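PDB 6GV5: hyperosmolarity resistance protein Emb from Staphylococcus epidermidis, which probably mediates adherence of the bacterium to surface-immobilised fibronectin, as a fragment of a giant cell-surface protein carrying GA-module and FIVAR repeats. Local coordinates for residues Lys13-Asn18 / His49-Asn54; Asn35-Thr38 / Asn42-Lys45; Lys61-Lys66 / Gln116-Ala121; Leu69-Ser74 / Ala86-Ile91. All blocks are in the same frame, centred on the assembly; numbering follows the deposited sequence.

Interaction 1 (Lys13-Asn18 / His49-Asn54)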
# COMPACT_ATOMS: atom_id res chain seq x y z
N LYS A 13 -2.29 -11.59 -13.57
CA LYS A 13 -2.02 -12.21 -12.28
C LYS A 13 -0.53 -12.47 -12.10
O LYS A 13 -0.00 -12.33 -10.99
CB LYS A 13 -2.81 -13.52 -12.16
CG LYS A 13 -4.31 -13.31 -12.06
CD LYS A 13 -5.04 -14.64 -11.88
CE LYS A 13 -5.05 -15.45 -13.18
NZ LYS A 13 -5.72 -16.77 -12.99
N GLN A 14 0.17 -12.82 -13.18
CA GLN A 14 1.61 -12.99 -13.10
C GLN A 14 2.31 -11.69 -12.75
O GLN A 14 3.23 -11.67 -11.92
CB GLN A 14 2.14 -13.55 -14.43
CG GLN A 14 1.73 -14.99 -14.68
CD GLN A 14 2.10 -15.48 -16.07
OE1 GLN A 14 2.42 -14.68 -16.95
NE2 GLN A 14 2.06 -16.79 -16.27
N GLN A 15 1.89 -10.58 -13.36
CA GLN A 15 2.47 -9.29 -13.01
C GLN A 15 2.23 -8.96 -11.54
O GLN A 15 3.13 -8.49 -10.84
CB GLN A 15 1.88 -8.18 -13.89
CG GLN A 15 2.22 -8.30 -15.36
CD GLN A 15 1.90 -7.04 -16.14
OE1 GLN A 15 2.25 -5.93 -15.72
NE2 GLN A 15 1.24 -7.19 -17.28
N ILE A 16 1.01 -9.22 -11.06
CA ILE A 16 0.67 -8.90 -9.68
C ILE A 16 1.51 -9.73 -8.72
O ILE A 16 1.93 -9.26 -7.66
CB ILE A 16 -0.84 -9.12 -9.44
CG1 ILE A 16 -1.64 -8.02 -10.13
CG2 ILE A 16 -1.16 -9.16 -7.95
CD1 ILE A 16 -3.10 -8.36 -10.38
N THR A 17 1.77 -10.99 -9.09
CA THR A 17 2.59 -11.85 -8.24
C THR A 17 3.99 -11.29 -8.07
O THR A 17 4.61 -11.51 -7.02
CB THR A 17 2.64 -13.26 -8.83
OG1 THR A 17 1.31 -13.78 -8.95
CG2 THR A 17 3.48 -14.17 -7.95
N ASN A 18 4.50 -10.56 -9.07
CA ASN A 18 5.84 -10.00 -8.98
C ASN A 18 5.90 -8.80 -8.05
O ASN A 18 6.97 -8.48 -7.51
CB ASN A 18 6.35 -9.59 -10.36
CG ASN A 18 6.82 -10.75 -11.19
OD1 ASN A 18 7.36 -11.73 -10.66
ND2 ASN A 18 6.64 -10.66 -12.50
N HIS A 49 -5.17 -0.46 -11.76
CA HIS A 49 -5.46 -0.18 -10.36
C HIS A 49 -4.49 -0.92 -9.44
O HIS A 49 -4.00 -0.34 -8.46
CB HIS A 49 -6.91 -0.57 -10.05
CG HIS A 49 -7.18 -0.86 -8.61
ND1 HIS A 49 -7.78 -2.03 -8.18
CD2 HIS A 49 -6.94 -0.13 -7.49
CE1 HIS A 49 -7.89 -2.01 -6.87
NE2 HIS A 49 -7.39 -0.87 -6.42
N ALA A 50 -4.20 -2.18 -9.74
CA ALA A 50 -3.27 -2.94 -8.92
C ALA A 50 -1.88 -2.32 -8.95
O ALA A 50 -1.19 -2.27 -7.93
CB ALA A 50 -3.21 -4.39 -9.40
N LYS A 51 -1.45 -1.84 -10.12
CA LYS A 51 -0.13 -1.23 -10.22
C LYS A 51 -0.06 0.05 -9.39
O LYS A 51 0.96 0.34 -8.76
CB LYS A 51 0.22 -0.94 -11.68
CG LYS A 51 0.62 -2.18 -12.45
CD LYS A 51 0.97 -1.87 -13.90
CE LYS A 51 1.32 -3.14 -14.66
NZ LYS A 51 1.42 -2.91 -16.13
N PHE A 52 -1.14 0.83 -9.40
CA PHE A 52 -1.15 2.06 -8.62
C PHE A 52 -1.17 1.75 -7.13
O PHE A 52 -0.41 2.33 -6.35
CB PHE A 52 -2.35 2.92 -9.01
CG PHE A 52 -2.46 4.19 -8.20
CD1 PHE A 52 -1.56 5.22 -8.38
CD2 PHE A 52 -3.47 4.34 -7.27
CE1 PHE A 52 -1.66 6.38 -7.64
CE2 PHE A 52 -3.58 5.50 -6.53
CZ PHE A 52 -2.67 6.52 -6.71
N LEU A 53 -2.03 0.81 -6.73
CA LEU A 53 -2.07 0.38 -5.34
C LEU A 53 -0.71 -0.15 -4.90
O LEU A 53 -0.26 0.11 -3.78
CB LEU A 53 -3.15 -0.68 -5.16
CG LEU A 53 -3.36 -1.19 -3.73
CD1 LEU A 53 -3.95 -0.10 -2.85
CD2 LEU A 53 -4.25 -2.42 -3.74
N ASN A 54 -0.03 -0.88 -5.78
CA ASN A 54 1.29 -1.40 -5.44
C ASN A 54 2.26 -0.27 -5.14
O ASN A 54 3.04 -0.35 -4.19
CB ASN A 54 1.83 -2.28 -6.57
CG ASN A 54 3.19 -2.84 -6.25
OD1 ASN A 54 3.35 -3.59 -5.29
ND2 ASN A 54 4.18 -2.46 -7.05

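Interaction 2 (Asn35-Thr38 / Asn42-Lys45)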
# COMPACT_ATOMS: atom_id res chain seq x y z
N ASN A 35 -9.83 -12.48 -12.09
CA ASN A 35 -10.48 -13.67 -12.61
C ASN A 35 -11.95 -13.43 -12.92
O ASN A 35 -12.53 -14.12 -13.77
CB ASN A 35 -10.35 -14.82 -11.62
CG ASN A 35 -8.96 -15.42 -11.60
OD1 ASN A 35 -8.23 -15.37 -12.59
ND2 ASN A 35 -8.58 -15.99 -10.47
N GLN A 36 -12.58 -12.48 -12.24
CA GLN A 36 -14.01 -12.23 -12.40
C GLN A 36 -14.34 -11.26 -13.53
O GLN A 36 -15.52 -11.00 -13.78
CB GLN A 36 -14.61 -11.70 -11.09
N GLN A 37 -13.33 -10.71 -14.21
CA GLN A 37 -13.58 -9.74 -15.26
C GLN A 37 -14.04 -10.44 -16.54
O GLN A 37 -13.61 -11.55 -16.86
CB GLN A 37 -12.33 -8.91 -15.54
CG GLN A 37 -11.79 -8.18 -14.32
CD GLN A 37 -12.84 -7.30 -13.66
OE1 GLN A 37 -13.45 -6.45 -14.31
NE2 GLN A 37 -13.05 -7.51 -12.37
N THR A 38 -14.91 -9.76 -17.28
CA THR A 38 -15.53 -10.34 -18.46
C THR A 38 -14.99 -9.78 -19.77
O THR A 38 -15.39 -10.25 -20.84
CB THR A 38 -17.05 -10.12 -18.41
OG1 THR A 38 -17.33 -8.71 -18.48
CG2 THR A 38 -17.63 -10.69 -17.13
N ASN A 42 -11.58 -4.47 -19.12
CA ASN A 42 -11.77 -4.43 -17.67
C ASN A 42 -10.60 -5.06 -16.94
O ASN A 42 -10.23 -4.61 -15.84
CB ASN A 42 -13.07 -5.14 -17.29
CG ASN A 42 -14.30 -4.29 -17.54
OD1 ASN A 42 -14.21 -3.07 -17.63
ND2 ASN A 42 -15.46 -4.93 -17.63
N VAL A 43 -9.99 -6.10 -17.51
CA VAL A 43 -8.79 -6.68 -16.92
C VAL A 43 -7.69 -5.63 -16.87
O VAL A 43 -6.98 -5.50 -15.86
CB VAL A 43 -8.34 -7.93 -17.69
CG1 VAL A 43 -6.97 -8.39 -17.21
CG2 VAL A 43 -9.37 -9.04 -17.54
N ALA A 44 -7.53 -4.86 -17.94
CA ALA A 44 -6.48 -3.85 -17.98
C ALA A 44 -6.75 -2.75 -16.96
O ALA A 44 -5.81 -2.23 -16.34
CB ALA A 44 -6.37 -3.25 -19.38
N LYS A 45 -8.02 -2.37 -16.78
CA LYS A 45 -8.36 -1.37 -15.78
C LYS A 45 -7.98 -1.85 -14.39
O LYS A 45 -7.40 -1.11 -13.59
CB LYS A 45 -9.85 -1.05 -15.83
CG LYS A 45 -10.34 -0.41 -17.12
CD LYS A 45 -11.86 -0.33 -17.13
CE LYS A 45 -12.40 0.05 -18.51
NZ LYS A 45 -13.88 -0.11 -18.59

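Interaction 3 (Lys61-Lys66 / Gln116-Ala121)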
# COMPACT_ATOMS: atom_id res chain seq x y z
N LYS A 61 5.00 1.17 3.00
CA LYS A 61 5.98 0.30 3.65
C LYS A 61 7.26 1.06 3.99
O LYS A 61 7.87 0.81 5.03
CB LYS A 61 6.28 -0.90 2.76
CG LYS A 61 5.20 -1.98 2.83
CD LYS A 61 5.46 -3.13 1.87
CE LYS A 61 4.59 -4.35 2.21
NZ LYS A 61 4.83 -5.48 1.25
N VAL A 62 7.68 1.98 3.12
CA VAL A 62 8.85 2.80 3.42
C VAL A 62 8.57 3.72 4.59
O VAL A 62 9.39 3.86 5.50
CB VAL A 62 9.28 3.59 2.17
CG1 VAL A 62 10.34 4.64 2.53
CG2 VAL A 62 9.82 2.64 1.11
N ALA A 63 7.39 4.35 4.60
CA ALA A 63 7.06 5.29 5.66
C ALA A 63 7.04 4.60 7.01
O ALA A 63 7.47 5.18 8.03
CB ALA A 63 5.72 5.95 5.39
N VAL A 64 6.54 3.37 7.05
CA VAL A 64 6.49 2.61 8.30
C VAL A 64 7.88 2.08 8.66
O VAL A 64 8.31 2.18 9.81
CB VAL A 64 5.45 1.48 8.19
CG1 VAL A 64 5.54 0.54 9.38
CG2 VAL A 64 4.07 2.07 8.05
N ALA A 65 8.60 1.55 7.68
CA ALA A 65 9.86 0.89 7.97
C ALA A 65 10.93 1.86 8.44
O ALA A 65 11.87 1.44 9.13
CB ALA A 65 10.38 0.15 6.73
N LYS A 66 10.82 3.15 8.09
CA LYS A 66 11.82 4.12 8.49
C LYS A 66 11.60 4.67 9.90
O LYS A 66 12.32 5.58 10.31
CB LYS A 66 11.84 5.28 7.48
CG LYS A 66 10.61 6.17 7.52
CD LYS A 66 10.65 7.27 6.45
CE LYS A 66 11.78 8.25 6.67
NZ LYS A 66 11.70 9.39 5.71
N GLN A 116 -0.22 9.98 4.25
CA GLN A 116 -0.18 11.41 4.52
C GLN A 116 -0.18 11.68 6.02
O GLN A 116 0.50 12.61 6.48
CB GLN A 116 -1.36 12.10 3.84
CG GLN A 116 -1.20 13.61 3.76
CD GLN A 116 0.01 14.04 2.95
OE1 GLN A 116 0.08 13.80 1.74
NE2 GLN A 116 0.99 14.66 3.61
N GLU A 117 -0.91 10.88 6.80
CA GLU A 117 -0.91 11.04 8.25
C GLU A 117 0.48 10.78 8.82
O GLU A 117 0.95 11.51 9.70
CB GLU A 117 -1.92 10.10 8.90
CG GLU A 117 -3.37 10.48 8.63
CD GLU A 117 -4.37 9.58 9.35
OE1 GLU A 117 -3.96 8.81 10.24
OE2 GLU A 117 -5.57 9.65 9.01
N ILE A 118 1.16 9.73 8.35
CA ILE A 118 2.52 9.47 8.79
C ILE A 118 3.45 10.61 8.39
O ILE A 118 4.24 11.10 9.19
CB ILE A 118 3.02 8.12 8.23
CG1 ILE A 118 2.22 6.96 8.83
CG2 ILE A 118 4.51 7.95 8.50
CD1 ILE A 118 2.42 5.64 8.10
N ASN A 119 3.37 11.04 7.12
CA ASN A 119 4.25 12.09 6.64
C ASN A 119 4.02 13.40 7.37
O ASN A 119 4.98 14.11 7.70
CB ASN A 119 4.07 12.27 5.13
CG ASN A 119 4.61 11.09 4.34
OD1 ASN A 119 5.37 10.28 4.85
ND2 ASN A 119 4.21 11.01 3.07
N ASP A 120 2.76 13.75 7.64
CA ASP A 120 2.47 14.97 8.39
C ASP A 120 3.07 14.89 9.79
O ASP A 120 3.70 15.84 10.27
CB ASP A 120 0.96 15.20 8.48
CG ASP A 120 0.35 15.65 7.16
OD1 ASP A 120 1.11 15.92 6.20
OD2 ASP A 120 -0.89 15.72 7.09
N ALA A 121 2.89 13.75 10.46
CA ALA A 121 3.44 13.61 11.80
C ALA A 121 4.96 13.61 11.78
O ALA A 121 5.61 14.17 12.68
CB ALA A 121 2.91 12.33 12.46

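Interaction 4 (Leu69-Ser74 / Ala86-Ile91)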
# COMPACT_ATOMS: atom_id res chain seq x y z
N LEU A 69 14.66 4.93 12.28
CA LEU A 69 15.56 5.98 11.81
C LEU A 69 15.04 7.37 12.17
O LEU A 69 15.80 8.24 12.59
CB LEU A 69 15.75 5.89 10.30
CG LEU A 69 16.96 5.13 9.76
CD1 LEU A 69 16.90 5.09 8.24
CD2 LEU A 69 18.23 5.77 10.24
N VAL A 70 13.73 7.59 12.01
CA VAL A 70 13.12 8.87 12.33
C VAL A 70 13.24 9.15 13.83
O VAL A 70 13.61 10.25 14.24
CB VAL A 70 11.65 8.90 11.87
CG1 VAL A 70 10.92 10.10 12.46
CG2 VAL A 70 11.55 8.90 10.34
N ARG A 71 12.93 8.15 14.65
CA ARG A 71 13.02 8.35 16.10
C ARG A 71 14.42 8.73 16.52
O ARG A 71 14.60 9.52 17.45
CB ARG A 71 12.57 7.11 16.86
CG ARG A 71 11.10 6.78 16.73
CD ARG A 71 10.67 5.61 17.63
NE ARG A 71 9.35 5.14 17.21
CZ ARG A 71 9.13 4.12 16.40
NH1 ARG A 71 10.14 3.40 15.93
NH2 ARG A 71 7.88 3.83 16.04
N GLN A 72 15.44 8.18 15.84
CA GLN A 72 16.82 8.41 16.25
C GLN A 72 17.36 9.73 15.72
O GLN A 72 18.12 10.41 16.42
CB GLN A 72 17.70 7.25 15.76
CG GLN A 72 19.06 7.19 16.44
CD GLN A 72 18.93 6.86 17.92
OE1 GLN A 72 18.10 6.04 18.33
NE2 GLN A 72 19.75 7.51 18.72
N ASN A 73 16.98 10.11 14.50
CA ASN A 73 17.66 11.20 13.81
C ASN A 73 16.88 12.49 13.73
O ASN A 73 17.47 13.53 13.39
CB ASN A 73 18.03 10.76 12.39
CG ASN A 73 18.92 9.54 12.38
OD1 ASN A 73 18.63 8.54 11.73
ND2 ASN A 73 20.03 9.62 13.11
N SER A 74 15.58 12.48 14.02
CA SER A 74 14.81 13.71 14.07
C SER A 74 14.91 14.32 15.47
O SER A 74 15.77 13.95 16.28
CB SER A 74 13.36 13.43 13.70
OG SER A 74 12.72 12.71 14.75
N ALA A 86 1.28 11.56 18.11
CA ALA A 86 0.71 11.61 16.77
C ALA A 86 1.50 10.73 15.81
O ALA A 86 0.92 10.04 14.96
CB ALA A 86 0.68 13.05 16.28
N TYR A 87 2.82 10.73 15.94
CA TYR A 87 3.63 9.90 15.06
C TYR A 87 3.39 8.42 15.33
O TYR A 87 3.21 7.62 14.41
CB TYR A 87 5.10 10.26 15.23
CG TYR A 87 6.01 9.54 14.27
CD1 TYR A 87 5.93 9.78 12.90
CD2 TYR A 87 6.95 8.62 14.72
CE1 TYR A 87 6.77 9.12 12.02
CE2 TYR A 87 7.79 7.99 13.85
CZ TYR A 87 7.70 8.23 12.51
OH TYR A 87 8.54 7.56 11.64
N GLU A 88 3.38 8.02 16.61
CA GLU A 88 3.20 6.61 16.92
C GLU A 88 1.81 6.12 16.51
O GLU A 88 1.65 4.98 16.08
CB GLU A 88 3.44 6.34 18.40
CG GLU A 88 4.83 6.69 18.87
CD GLU A 88 5.94 5.99 18.09
OE1 GLU A 88 5.65 4.99 17.41
OE2 GLU A 88 7.10 6.48 18.20
N GLN A 89 0.79 6.97 16.66
CA GLN A 89 -0.55 6.62 16.21
C GLN A 89 -0.56 6.38 14.70
O GLN A 89 -1.14 5.40 14.22
CB GLN A 89 -1.54 7.74 16.56
CG GLN A 89 -1.85 7.90 18.03
CD GLN A 89 -2.65 9.17 18.32
OE1 GLN A 89 -3.06 9.89 17.41
NE2 GLN A 89 -2.87 9.45 19.60
N ALA A 90 0.07 7.29 13.94
CA ALA A 90 0.08 7.15 12.48
C ALA A 90 0.86 5.91 12.05
O ALA A 90 0.43 5.18 11.15
CB ALA A 90 0.65 8.41 11.84
N ILE A 91 2.02 5.66 12.67
CA ILE A 91 2.80 4.48 12.33
C ILE A 91 2.01 3.21 12.63
O ILE A 91 2.00 2.27 11.83
CB ILE A 91 4.15 4.49 13.08
CG1 ILE A 91 5.09 5.54 12.51
CG2 ILE A 91 4.80 3.11 13.09
CD1 ILE A 91 5.53 5.30 11.07

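Interaction 1 (Lys13-Asn18 / His49-Asn54)
The amide of Gln15 is the flat group of this contact, and it is approached from both of its polar ends. Lys51 arrives at the carbonyl oxygen: Gln15 OE1 lies 3.1 Å from Lys51 CE and takes a weak hydrogen bond of 3.2 Å from Lys51 NZ. The amide nitrogen Gln15 NE2 turns back along its own helix to a stronger partner, Asp11 OD2, which helps fix the rotation of the group. Both side chains run extended beyond CG, and that of Lys51 (chi2 -179°, chi3 -177°) spans the gap between helix 2-18 and helix 40-65.

Beneath this polar pair the helices meet where the branched Ile16 faces the small Ala50. Ile16 presents its CG1 branch, whose CG1 stands 4.0 Å from Ala50 CB, with CD1 of the same residue at 4.1 Å. The backbones come closest at this buried apolar contact, Ile16 CA to Ala50 CA being 7.2 Å. Leu47 and Leu30 continue the apolar layer, the latter from helix 24-35. The chemistry is thus layered: aliphatic packing lies inside, the exposed Lys51 adds a weak polar link at the solvent-facing edge, and the firmer hold on the Gln15 amide is Asp11 in its own helix.

Interaction 2 (Asn35-Thr38 / Asn42-Lys45)
Two successive bends in Gln37 fold its side chain onto the start of helix 40-65: CG sits beside the backbone N (chi1 -57°), and the chain turns again at chi2 (-55°). The first part of the side chain thereby lies against Val43, while the carbonyl end comes over Asn42. Val43 meets it with CG2, the methyl lying beside its own backbone N. Gln37 CB is 3.6 Å from Val43 CG2, and Gln37 CG stands 4.1 Å from that same Val43 methyl.

Farther out, Gln37 OE1 touches the methylene of Asn42, with Asn42 CB at 3.3 Å. The two amides are set at 79°, nearly perpendicular, and they do not pair: each has its polar partner in another direction. Gln37 NE2 gives its hydrogen bond to Ile33 O in the preceding helix, whereas Asn42 OD1 accepts from Lys45 NZ one turn later at 3.1 Å. The lysine nitrogen reaches that oxygen nearly along the C=O axis. Thr38 adds a looser approach at the margin, Thr38 OG1 to Asn42 ND2 measuring 4.3 Å.

The contact closes the short connection between helix 24-35 and helix 40-65 in the GA module. At the start of the second helix, Asn42 N is hydrogen-bonded to Ser39 OG. Helix 2-18 covers the inner side: Leu5, Lys9 and Ala12 pack on Val43, and Lys9 NZ donates to the carbonyl oxygens of Asn35 and Gln37, so that all three helices meet around this connection.

Interaction 3 (Lys61-Lys66 / Gln116-Ala121)
Ile118 is the central side chain here, and it divides its two ends between Ala63 and Val64. Its CG2 methyl, anti to the backbone N, rests 3.9 Å from Ala63 CB; the longer CG1 branch lies beside the backbone N (chi1 -66°) and carries CD1 to the neighbouring residue, where Ile118 CD1 meets Val64 CG2 at 3.9 Å. The isoleucine therefore straddles two consecutive residues of the facing helix.

Ala63 loses the second largest surface to the contact after Ile118. Its small side chain points toward the other helix at the point of nearest backbone approach, Ala63 CA to Ile118 CA being 6.9 Å. Val64 contributes less, offering one methyl, which crosses the end of Ile118 at a slant. At the margin Asn119 brings its amide oxygen near the alanine methyl, with Asn119 OD1 4.4 Å from Ala63 CB. On the outer side of its helix Gln116 NE2 donates to Asp120 OD1 over 2.9 Å, a bond bent to 153° that reaches the oxygen from above the carboxylate plane.

The axes of helix segments 61-65 and 116-121 pass 10.1 Å apart at their closest approach. Ala90 and Ile91 of helix 81-99 also press on Ile118, and Gln95 of that helix touches Val64. Three helices converging on one aliphatic side chain, with the first and last of them running in the same general sense but crossing at 40°, are typical of the core of a three-helix bundle, here that of the FIVAR domain.

Interaction 4 (Leu69-Ser74 / Ala86-Ile91)
An antiparallel helix pair of the FIVAR domain, short helix 67-73 against helix 81-99, is joined by a salt bridge between Arg71 and Glu88 and by Val70 packing on Tyr87. Arg71 grips the carboxylate side-on with two nitrogens, one to each oxygen: Arg71 NE to Glu88 OE2 is 2.8 Å and practically straight (179°), and Arg71 NH2 to Glu88 OE1 is 2.9 Å. Both oxygens use their syn lone pairs, and the guanidinium and carboxylate planes are nearly coplanar. The bend of Glu88 at chi2 (-56°) turns its head toward the extended arginine, and Tyr76 OH adds a weak hydrogen bond to Glu88 OE2.

The segment axes run at 167° and stay 12.6 Å apart, a wide spacing that long side chains bridge. Tyr87 reaches across with its hydroxyl end, Tyr87 OH lying 3.4 Å from Val70 CB; Val70 CG1 stands 3.7 Å from Tyr87 CZ. One face of the ring is covered near its rim by Ile91 CG1. Leu125 and, from helix 108-123, Glu122 touch both Val70 and Tyr87. Where helix 67-73 ends, Ser74 OG donates to Val70 O at 2.7 Å.

How the interactions relate
From helix 2-18 the chain passes through helix 24-35, and the middle of helix 40-65 packs back on helix 2-18 in interaction 1, closing a loop of 30 residues. Interaction 2 lies within that loop and closes the short connection leading into helix 40-65; the two meet where Lys13 of helix 2-18 reaches Asn35. Helix 40-65 then carries the chain past the centre of the molecule; beyond it interaction 3 joins its far end to helix 108-123 across 49 residues. Interaction 4 falls inside this larger loop, pairing helix 67-73 with helix 81-99, and packs directly on interaction 3. The two nested pairs follow in series, one in the GA module and one in the FIVAR domain, with helix 40-65 running through both.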